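Local coordinates for uncharacterized protein (Bacteroides ovatus, PDB 4IPB) that is of unknown function but belongs to the PepSY-like, putative beta-lactamase-inhibitor-like family, with a single chain built round an eight-stranded antiparallel sheet, at residues F114-P117 / Q118-L122; V89-P92 / K93-A96; G76-A79 / N80-V83; G50-V53 / M54-T57. All coordinates share one frame; numbering follows the deposited sequence.

Interaction 1. Residues F114-P117 / Q118-L122; sequences FYTP and QGILL
Thr-116 and Ile-120 close the beta hairpin that joins strand 107-115 to the outermost strand 121-126, and a type I beta turn from Thr-116 to Gly-119 reverses the chain. Backbone hydrogen bonds set the frame. Leu-122 N donates to Phe-114 O, Thr-116 N donates to Ile-120 O at 2.9 Å, and Gly-119 N closes the turn on Thr-116 O. Between the first two bonds, Tyr-115 and Leu-121 form a non-hydrogen-bonded antiparallel pair, where Tyr-115 CA also makes a C-H...O contact of 3.2 Å with Ile-120 O. Gly-119 adopts positive phi (87°), a conformation in which a beta carbon would press on the preceding carbonyl oxygen.

Apolar contacts lie on both faces of the ribbon. In Leu-121, chi1 of 180° directs the side chain to the Tyr-115 ring, and the turn at chi2 sets CD1 over one face, 4.0 Å from the centroid in a CH-pi contact; Gly-119 meets the ring's edge. On the opposite face, Thr-116 CG2 abuts Leu-122 CG at 3.6 Å, the two side chains crossing at about a right angle. Toward the neighbouring strand 97-104, Phe-114 packs on Ile-97 and Val-99, and it makes a cation-pi contact with Lys-123.

The polar side-chain contacts gather at Thr-116. Its OG1 lies between the backbone N and the carbonyl carbon (chi1 73°), turned into the loop, where it accepts Ile-120 N at 3.1 Å and, weakly, Gln-118 N. A water 2.8 Å from Thr-116 OG1 also donates to Gln-118 OE1 at 3.0 Å.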
loop_
_atom_site.group_PDB
_atom_site.type_symbol
_atom_site.label_atom_id
_atom_site.label_comp_id
_atom_site.label_asym_id
_atom_site.label_seq_id
_atom_site.Cartn_x
_atom_site.Cartn_y
_atom_site.Cartn_z
ATOM N N PHE A 114 7.236 -5.529 -6.535
ATOM C CA PHE A 114 5.842 -5.345 -7.006
ATOM C C PHE A 114 5.345 -6.611 -7.705
ATOM O O PHE A 114 5.791 -6.924 -8.850
ATOM C CB PHE A 114 5.796 -4.174 -7.968
ATOM C CG PHE A 114 6.168 -2.834 -7.325
ATOM C CD1 PHE A 114 7.477 -2.509 -7.108
ATOM C CD2 PHE A 114 5.186 -1.879 -7.079
ATOM C CE1 PHE A 114 7.824 -1.275 -6.551
ATOM C CE2 PHE A 114 5.518 -0.650 -6.556
ATOM C CZ PHE A 114 6.854 -0.352 -6.256
ATOM N N TYR A 115 4.458 -7.331 -7.017
ATOM C CA TYR A 115 3.910 -8.572 -7.492
ATOM C C TYR A 115 2.448 -8.403 -7.939
ATOM O O TYR A 115 1.670 -7.706 -7.285
ATOM C CB TYR A 115 3.909 -9.664 -6.384
ATOM C CG TYR A 115 5.257 -10.283 -6.143
ATOM C CD1 TYR A 115 5.646 -11.369 -6.871
ATOM C CD2 TYR A 115 6.117 -9.793 -5.150
ATOM C CE1 TYR A 115 6.887 -11.962 -6.675
ATOM C CE2 TYR A 115 7.372 -10.372 -4.948
ATOM C CZ TYR A 115 7.730 -11.451 -5.700
ATOM O OH TYR A 115 8.961 -12.053 -5.543
ATOM N N THR A 116 2.094 -9.149 -8.959
ATOM C CA THR A 116 0.697 -9.273 -9.339
ATOM C C THR A 116 0.067 -10.332 -8.453
ATOM O O THR A 116 0.759 -11.209 -7.869
ATOM C CB THR A 116 0.502 -9.683 -10.825
ATOM O OG1 THR A 116 0.846 -11.056 -11.006
ATOM C CG2 THR A 116 1.331 -8.804 -11.791
ATOM N N PRO A 117 -1.262 -10.347 -8.387
ATOM C CA PRO A 117 -1.965 -11.446 -7.683
ATOM C C PRO A 117 -1.724 -12.834 -8.220
ATOM O O PRO A 117 -1.970 -13.801 -7.493
ATOM C CB PRO A 117 -3.439 -11.070 -7.837
ATOM C CG PRO A 117 -3.383 -9.542 -7.998
ATOM C CD PRO A 117 -2.203 -9.347 -8.890
ATOM N N GLN A 118 -1.275 -12.950 -9.475
ATOM C CA GLN A 118 -0.903 -14.234 -10.059
ATOM C C GLN A 118 0.559 -14.611 -9.780
ATOM O O GLN A 118 1.077 -15.596 -10.306
ATOM C CB GLN A 118 -1.149 -14.207 -11.562
ATOM C CG GLN A 118 -2.601 -13.986 -11.976
ATOM C CD GLN A 118 -3.157 -12.594 -11.668
ATOM O OE1 GLN A 118 -2.478 -11.570 -11.845
ATOM N NE2 GLN A 118 -4.391 -12.552 -11.160
ATOM N N GLY A 119 1.248 -13.812 -8.997
ATOM C CA GLY A 119 2.602 -14.105 -8.547
ATOM C C GLY A 119 3.706 -13.654 -9.493
ATOM O O GLY A 119 4.860 -14.066 -9.321
ATOM N N ILE A 120 3.388 -12.762 -10.438
ATOM C CA ILE A 120 4.424 -12.267 -11.360
ATOM C C ILE A 120 5.130 -11.086 -10.697
ATOM O O ILE A 120 4.483 -10.161 -10.230
ATOM C CB ILE A 120 3.829 -11.865 -12.725
ATOM C CG1 ILE A 120 3.108 -13.051 -13.374
ATOM C CG2 ILE A 120 4.924 -11.262 -13.595
ATOM C CD1 ILE A 120 3.937 -14.257 -13.635
ATOM N N LEU A 121 6.456 -11.131 -10.664
ATOM C CA LEU A 121 7.238 -10.020 -10.204
ATOM C C LEU A 121 7.396 -9.058 -11.361
ATOM O O LEU A 121 8.143 -9.334 -12.278
ATOM C CB LEU A 121 8.608 -10.449 -9.648
ATOM C CG LEU A 121 9.525 -9.349 -9.133
ATOM C CD1 LEU A 121 8.846 -8.491 -8.056
ATOM C CD2 LEU A 121 10.837 -9.947 -8.594
ATOM N N LEU A 122 6.669 -7.947 -11.329
ATOM C CA LEU A 122 6.645 -6.998 -12.429
ATOM C C LEU A 122 7.924 -6.115 -12.476
ATOM O O LEU A 122 8.410 -5.770 -13.532
ATOM C CB LEU A 122 5.387 -6.077 -12.290
ATOM C CG LEU A 122 4.057 -6.688 -12.778
ATOM C CD1 LEU A 122 2.972 -5.642 -12.536
ATOM C CD2 LEU A 122 4.078 -7.165 -14.196
HETATM O O HOH W 1 -0.044 -11.484 -13.610
#

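Interaction 2. Residues V89-P92 / K93-A96; sequences VEFP and KWQA
Val-89 meets Ala-96 at the mouth of the hairpin loop between strands 82-90 and 97-104, which are neighbours in the antiparallel sheet. Its carbonyl O receives a C-H...O contact from Ala-96 CA at 3.2 Å, and Ala-96 CB lies almost as near to the same oxygen. The backbone of Val-89 also pairs with Ile-97, where the next strand begins. The CB of Glu-90 points away from the returning chain, though its CG still brushes Ala-96 CB.

Phe-91 is the hub of the loop. Its CG sits beside the backbone N (chi1 -53°), directing the ring toward the returning chain, against Trp-94. The edge of the indole's five-membered ring comes over a face of the phenyl in a T-shaped pair, with centroids 5.4 Å apart and planes at 71°. Trp-94 CD1 is the atom over that face, displaced toward the rim, while Trp-94 CB rests 3.8 Å from Phe-91 CD2. At the phenyl's own edge stands Gln-95 O, 3.4 Å from Phe-91 CD2. Beyond the loop, Phe-91 also packs on Met-54 and Phe-139. Pro-92 begins the reversal, with its ring packed on Trp-52 of strand 52-58.

No direct hydrogen bond crosses between 89-92 and 93-96. A water takes that role by accepting from Phe-91 N at 2.9 Å and donating to Trp-94 O at 3.0 Å. The loop is thus closed by aromatic packing and one bridging water, and Phe-91 N and Trp-94 O are joined through solvent and not directly.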
loop_
_atom_site.group_PDB
_atom_site.type_symbol
_atom_site.label_atom_id
_atom_site.label_comp_id
_atom_site.label_asym_id
_atom_site.label_seq_id
_atom_site.Cartn_x
_atom_site.Cartn_y
_atom_site.Cartn_z
ATOM N N VAL A 89 -2.329 -3.281 -2.449
ATOM C CA VAL A 89 -2.712 -2.010 -3.114
ATOM C C VAL A 89 -3.856 -2.325 -4.035
ATOM O O VAL A 89 -3.736 -3.175 -4.914
ATOM C CB VAL A 89 -1.553 -1.332 -3.873
ATOM C CG1 VAL A 89 -1.976 0.058 -4.325
ATOM C CG2 VAL A 89 -0.316 -1.244 -3.031
ATOM N N GLU A 90 -5.002 -1.703 -3.802
ATOM C CA GLU A 90 -6.202 -1.947 -4.568
ATOM C C GLU A 90 -6.686 -0.688 -5.220
ATOM O O GLU A 90 -6.510 0.416 -4.672
ATOM C CB GLU A 90 -7.308 -2.501 -3.712
ATOM C CG GLU A 90 -6.967 -3.840 -3.075
ATOM C CD GLU A 90 -8.002 -4.282 -2.048
ATOM O OE1 GLU A 90 -7.950 -3.755 -0.898
ATOM O OE2 GLU A 90 -8.840 -5.143 -2.424
ATOM N N PHE A 91 -7.312 -0.846 -6.390
ATOM C CA PHE A 91 -7.745 0.302 -7.209
ATOM C C PHE A 91 -9.148 0.085 -7.769
ATOM O O PHE A 91 -9.587 -1.074 -7.938
ATOM C CB PHE A 91 -6.824 0.458 -8.431
ATOM C CG PHE A 91 -5.366 0.532 -8.120
ATOM C CD1 PHE A 91 -4.783 1.733 -7.914
ATOM C CD2 PHE A 91 -4.547 -0.588 -8.247
ATOM C CE1 PHE A 91 -3.429 1.840 -7.632
ATOM C CE2 PHE A 91 -3.175 -0.490 -8.041
ATOM C CZ PHE A 91 -2.617 0.711 -7.732
ATOM N N PRO A 92 -9.831 1.155 -8.209
ATOM C CA PRO A 92 -11.170 0.966 -8.777
ATOM C C PRO A 92 -11.115 0.256 -10.113
ATOM O O PRO A 92 -12.023 -0.475 -10.425
ATOM C CB PRO A 92 -11.728 2.419 -8.889
ATOM C CG PRO A 92 -10.530 3.329 -8.715
ATOM C CD PRO A 92 -9.589 2.565 -7.831
ATOM N N LYS A 93 -10.075 0.504 -10.904
ATOM C CA LYS A 93 -9.988 -0.055 -12.227
ATOM C C LYS A 93 -8.748 -0.936 -12.437
ATOM O O LYS A 93 -8.853 -1.880 -13.167
ATOM C CB LYS A 93 -9.989 1.069 -13.272
ATOM C CG LYS A 93 -10.068 0.621 -14.735
ATOM C CD LYS A 93 -9.723 1.780 -15.703
ATOM C CE LYS A 93 -10.914 2.176 -16.529
ATOM N NZ LYS A 93 -10.537 3.218 -17.531
ATOM N N TRP A 94 -7.595 -0.524 -11.965
ATOM C CA TRP A 94 -6.328 -1.225 -12.252
ATOM C C TRP A 94 -6.308 -2.494 -11.366
ATOM O O TRP A 94 -6.967 -2.565 -10.304
ATOM C CB TRP A 94 -5.083 -0.355 -11.956
ATOM C CG TRP A 94 -5.103 1.086 -12.521
ATOM C CD1 TRP A 94 -4.888 2.231 -11.806
ATOM C CD2 TRP A 94 -5.371 1.499 -13.859
ATOM N NE1 TRP A 94 -5.051 3.341 -12.621
ATOM C CE2 TRP A 94 -5.296 2.909 -13.896
ATOM C CE3 TRP A 94 -5.627 0.822 -15.026
ATOM C CZ2 TRP A 94 -5.515 3.661 -15.061
ATOM C CZ3 TRP A 94 -5.834 1.554 -16.216
ATOM C CH2 TRP A 94 -5.801 2.969 -16.219
ATOM N N GLN A 95 -5.536 -3.482 -11.819
ATOM C CA GLN A 95 -5.311 -4.716 -11.066
ATOM C C GLN A 95 -4.543 -4.420 -9.748
ATOM O O GLN A 95 -3.666 -3.543 -9.670
ATOM C CB GLN A 95 -4.506 -5.702 -11.928
ATOM C CG GLN A 95 -4.099 -6.986 -11.258
ATOM C CD GLN A 95 -3.366 -7.914 -12.201
ATOM O OE1 GLN A 95 -2.191 -7.743 -12.486
ATOM N NE2 GLN A 95 -4.068 -8.917 -12.666
ATOM N N ALA A 96 -4.913 -5.155 -8.706
ATOM C CA ALA A 96 -4.206 -5.046 -7.444
ATOM C C ALA A 96 -2.731 -5.398 -7.583
ATOM O O ALA A 96 -2.315 -6.170 -8.424
ATOM C CB ALA A 96 -4.832 -5.925 -6.373
HETATM O O HOH W 2 -7.393 -3.498 -7.476
#

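Interaction 3. Residues G76-A79 / N80-V83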
loop_
_atom_site.group_PDB
_atom_site.type_symbol
_atom_site.label_atom_id
_atom_site.label_comp_id
_atom_site.label_asym_id
_atom_site.label_seq_id
_atom_site.Cartn_x
_atom_site.Cartn_y
_atom_site.Cartn_z
ATOM N N GLY A 76 11.640 -16.990 -5.862
ATOM C CA GLY A 76 12.294 -15.888 -6.571
ATOM C C GLY A 76 13.612 -15.481 -5.910
ATOM O O GLY A 76 14.044 -16.059 -4.941
ATOM N N PRO A 77 14.252 -14.429 -6.440
ATOM C CA PRO A 77 15.587 -14.024 -5.956
ATOM C C PRO A 77 15.703 -13.481 -4.541
ATOM O O PRO A 77 16.799 -13.461 -3.983
ATOM C CB PRO A 77 16.031 -12.948 -6.962
ATOM C CG PRO A 77 14.983 -12.905 -8.033
ATOM C CD PRO A 77 13.768 -13.642 -7.577
ATOM N N TYR A 78 14.585 -13.060 -3.977
ATOM C CA TYR A 78 14.549 -12.428 -2.651
ATOM C C TYR A 78 14.009 -13.388 -1.577
ATOM O O TYR A 78 13.766 -12.965 -0.464
ATOM C CB TYR A 78 13.700 -11.158 -2.727
ATOM C CG TYR A 78 14.196 -10.243 -3.783
ATOM C CD1 TYR A 78 15.280 -9.439 -3.560
ATOM C CD2 TYR A 78 13.651 -10.279 -5.058
ATOM C CE1 TYR A 78 15.793 -8.627 -4.550
ATOM C CE2 TYR A 78 14.162 -9.495 -6.071
ATOM C CZ TYR A 78 15.209 -8.652 -5.796
ATOM O OH TYR A 78 15.699 -7.889 -6.814
ATOM N N ALA A 79 13.836 -14.654 -1.947
ATOM C CA ALA A 79 13.282 -15.705 -1.057
ATOM C C ALA A 79 13.877 -15.712 0.344
ATOM O O ALA A 79 13.150 -15.923 1.302
ATOM C CB ALA A 79 13.417 -17.085 -1.711
ATOM N N ASN A 80 15.174 -15.444 0.466
ATOM C CA ASN A 80 15.837 -15.468 1.759
ATOM C C ASN A 80 16.104 -14.100 2.396
ATOM O O ASN A 80 16.782 -14.008 3.417
ATOM C CB ASN A 80 17.148 -16.258 1.631
ATOM C CG ASN A 80 16.912 -17.713 1.223
ATOM O OD1 ASN A 80 15.985 -18.359 1.706
ATOM N ND2 ASN A 80 17.728 -18.216 0.313
ATOM N N TRP A 81 15.547 -13.047 1.824
ATOM C CA TRP A 81 15.687 -11.707 2.367
ATOM C C TRP A 81 14.723 -11.508 3.564
ATOM O O TRP A 81 13.753 -12.255 3.709
ATOM C CB TRP A 81 15.415 -10.688 1.238
ATOM C CG TRP A 81 16.591 -10.542 0.282
ATOM C CD1 TRP A 81 17.251 -11.527 -0.372
ATOM C CD2 TRP A 81 17.207 -9.320 -0.102
ATOM N NE1 TRP A 81 18.279 -10.997 -1.135
ATOM C CE2 TRP A 81 18.282 -9.639 -0.966
ATOM C CE3 TRP A 81 16.997 -7.983 0.252
ATOM C CZ2 TRP A 81 19.106 -8.657 -1.520
ATOM C CZ3 TRP A 81 17.836 -7.024 -0.264
ATOM C CH2 TRP A 81 18.865 -7.368 -1.162
ATOM N N VAL A 82 14.977 -10.487 4.372
ATOM C CA VAL A 82 14.136 -10.136 5.519
ATOM C C VAL A 82 12.991 -9.279 5.048
ATOM O O VAL A 82 13.185 -8.277 4.325
ATOM C CB VAL A 82 14.919 -9.326 6.572
ATOM C CG1 VAL A 82 14.009 -8.845 7.699
ATOM C CG2 VAL A 82 16.052 -10.169 7.128
ATOM N N VAL A 83 11.778 -9.675 5.426
ATOM C CA VAL A 83 10.622 -8.990 4.902
ATOM C C VAL A 83 10.251 -7.896 5.897
ATOM O O VAL A 83 9.887 -8.194 7.045
ATOM C CB VAL A 83 9.471 -9.963 4.684
ATOM C CG1 VAL A 83 8.224 -9.195 4.347
ATOM C CG2 VAL A 83 9.815 -10.904 3.547
HETATM O O HOH W 3 17.169 -14.883 -1.590
HETATM O O HOH W 4 12.568 -14.626 3.650
#
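Tyr-78 and Trp-81 lie side by side and point the same way, three residues apart on a turn between helix 67-75 and strand 82-90. Both have CG beside the backbone N and anti to the carbonyl carbon, with chi1 -55° in Tyr-78 and -77° in Trp-81; these similar first torsions send the two rings off the same side of the turn. Their second torsions differ, and the rings meet edge to face. Tyr-78 CD1 reaches over the centre of the indole, 4.0 Å from Trp-81 CD2, and the planes stand at 76°. The five-membered ring also lies against the turn, with Trp-81 CD1 3.6 Å from Tyr-78 CA. On the tyrosine, Pro-77 CB lies over one face near the rim.

Trp-81 N donates to Tyr-78 O at 2.9 Å. Asn-80 N, which lies 3.0 Å from Tyr-78 O but at too poor an angle for a hydrogen bond, donates to a water that in turn donates to Pro-77 O; another water donates to both Ala-79 O and Trp-81 O. The aromatic pair continues into the sheet, where both rings touch Val-102 and the indole meets Tyr-111.

Two type I beta turns, from Gly-76 to Ala-79 and from Tyr-78 to Trp-81, overlap here to form a helix-to-strand connection at the surface, its second turn bearing a T-shaped Tyr-Trp pair.

Interaction 4. Residues G50-V53 / M54-T57; sequences GQWV and MTLT
Trp-52 swings its indole forward along its own strand to hydrogen-bond Thr-55, three residues on, across a classic beta bulge in which Val-53 and Met-54 both face Trp-45 of strand 40-46. The two strands form a beta hairpin, and the backbones of both bulge residues bond to Trp-45. The extra residue interrupts the regular alternation of the strand and brings the side chains of Trp-52 and Thr-55 together, nearly perpendicular to each other.

The tryptophan torsion explains the reach: CG is anti to the backbone N (chi1 173°), laying the ring over the chain that follows. Met-54 N sits over one face of the indole, 3.5 Å above its plane and toward the rim, and Trp-52 NE1 comes within 3.1 Å of Met-54 C.

Met-54, present as selenomethionine, leads away from the indole. Its CG lies between the backbone N and the carbonyl carbon, and the chain is extended beyond it, packing against Phe-139 of helix 136-139. Thr-55 OG1 also bonds a glycerol, probably from the crystallisation liquor.

The Trp-52 NE1 to Thr-55 OG1 bond is short, 2.8 Å, but bent, with an N-H...O angle of 133° and the oxygen tilted 27° from the indole plane.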
loop_
_atom_site.group_PDB
_atom_site.type_symbol
_atom_site.label_atom_id
_atom_site.label_comp_id
_atom_site.label_asym_id
_atom_site.label_seq_id
_atom_site.Cartn_x
_atom_site.Cartn_y
_atom_site.Cartn_z
ATOM N N GLY A 50 -14.052 13.632 -4.779
ATOM C CA GLY A 50 -14.513 12.733 -3.747
ATOM C C GLY A 50 -14.552 11.268 -4.188
ATOM O O GLY A 50 -15.196 10.449 -3.536
ATOM N N GLN A 51 -13.902 10.918 -5.270
ATOM C CA GLN A 51 -13.892 9.569 -5.774
ATOM C C GLN A 51 -12.675 8.819 -5.212
ATOM O O GLN A 51 -11.564 9.318 -5.190
ATOM C CB GLN A 51 -13.789 9.544 -7.305
ATOM C CG GLN A 51 -14.944 10.261 -7.986
ATOM C CD GLN A 51 -14.767 10.542 -9.466
ATOM O OE1 GLN A 51 -13.695 10.852 -9.966
ATOM N NE2 GLN A 51 -15.890 10.451 -10.186
ATOM N N TRP A 52 -12.925 7.587 -4.807
ATOM C CA TRP A 52 -11.885 6.705 -4.323
ATOM C C TRP A 52 -10.934 6.336 -5.472
ATOM O O TRP A 52 -11.373 5.965 -6.559
ATOM C CB TRP A 52 -12.524 5.431 -3.803
ATOM C CG TRP A 52 -11.553 4.358 -3.415
ATOM C CD1 TRP A 52 -10.595 4.442 -2.467
ATOM C CD2 TRP A 52 -11.456 3.065 -4.000
ATOM N NE1 TRP A 52 -9.883 3.282 -2.446
ATOM C CE2 TRP A 52 -10.380 2.413 -3.371
ATOM C CE3 TRP A 52 -12.146 2.397 -5.028
ATOM C CZ2 TRP A 52 -10.010 1.130 -3.681
ATOM C CZ3 TRP A 52 -11.764 1.129 -5.314
ATOM C CH2 TRP A 52 -10.729 0.506 -4.633
ATOM N N VAL A 53 -9.644 6.495 -5.212
ATOM C CA VAL A 53 -8.582 6.153 -6.167
ATOM C C VAL A 53 -7.696 4.966 -5.828
ATOM O O VAL A 53 -7.169 4.345 -6.749
ATOM C CB VAL A 53 -7.791 7.364 -6.599
ATOM C CG1 VAL A 53 -8.738 8.344 -7.311
ATOM C CG2 VAL A 53 -7.000 7.975 -5.494
HETATM N N MSE A 54 -7.485 4.704 -4.551
HETATM C CA MSE A 54 -6.685 3.496 -4.115
HETATM C C MSE A 54 -6.774 3.296 -2.631
HETATM O O MSE A 54 -6.889 4.270 -1.848
HETATM C CB MSE A 54 -5.233 3.504 -4.610
HETATM C CG MSE A 54 -4.422 4.621 -4.081
HETATM SE SE MSE A 54 -2.541 4.475 -4.720
HETATM C CE MSE A 54 -1.832 5.865 -3.703
ATOM N N THR A 55 -6.594 2.026 -2.217
ATOM C CA THR A 55 -6.448 1.708 -0.846
ATOM C C THR A 55 -5.206 0.842 -0.689
ATOM O O THR A 55 -5.017 -0.128 -1.442
ATOM C CB THR A 55 -7.671 0.913 -0.368
ATOM O OG1 THR A 55 -8.820 1.771 -0.370
ATOM C CG2 THR A 55 -7.448 0.371 1.046
ATOM N N LEU A 56 -4.422 1.180 0.310
ATOM C CA LEU A 56 -3.219 0.431 0.672
ATOM C C LEU A 56 -3.401 -0.135 2.065
ATOM O O LEU A 56 -3.658 0.614 3.044
ATOM C CB LEU A 56 -1.989 1.284 0.586
ATOM C CG LEU A 56 -1.670 1.794 -0.794
ATOM C CD1 LEU A 56 -2.357 3.099 -1.138
ATOM C CD2 LEU A 56 -0.180 1.956 -0.983
ATOM N N THR A 57 -3.287 -1.467 2.189
ATOM C CA THR A 57 -3.479 -2.136 3.453
ATOM C C THR A 57 -2.155 -2.791 3.862
ATOM O O THR A 57 -1.551 -3.517 3.080
ATOM C CB THR A 57 -4.536 -3.249 3.389
ATOM O OG1 THR A 57 -5.803 -2.706 2.928
ATOM C CG2 THR A 57 -4.771 -3.901 4.730
#

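Overall arrangement
All four contacts are local to one antiparallel sheet. Interactions 2 and 4 lie on neighbouring strands; Glu-90 N probably bonds Thr-55 O at 2.8 Å, and the Phe-91 loop packs on the bulge. Interaction 1, at the sheet's last hairpin, touches interaction 2 through Gln-95 and meets interaction 3 through Leu-121 and Tyr-78. Interaction 3 is the surface contact, at the other end of strand 82-90 from interaction 2; the others are partly buried. Interaction 1 relies on direct backbone bonds, a threonine hydroxyl and a water, interactions 2 and 3 on T-shaped aromatic pairs with bridging waters, joined in interaction 3 by a direct turn bond, and interaction 4 on an indole-hydroxyl bond.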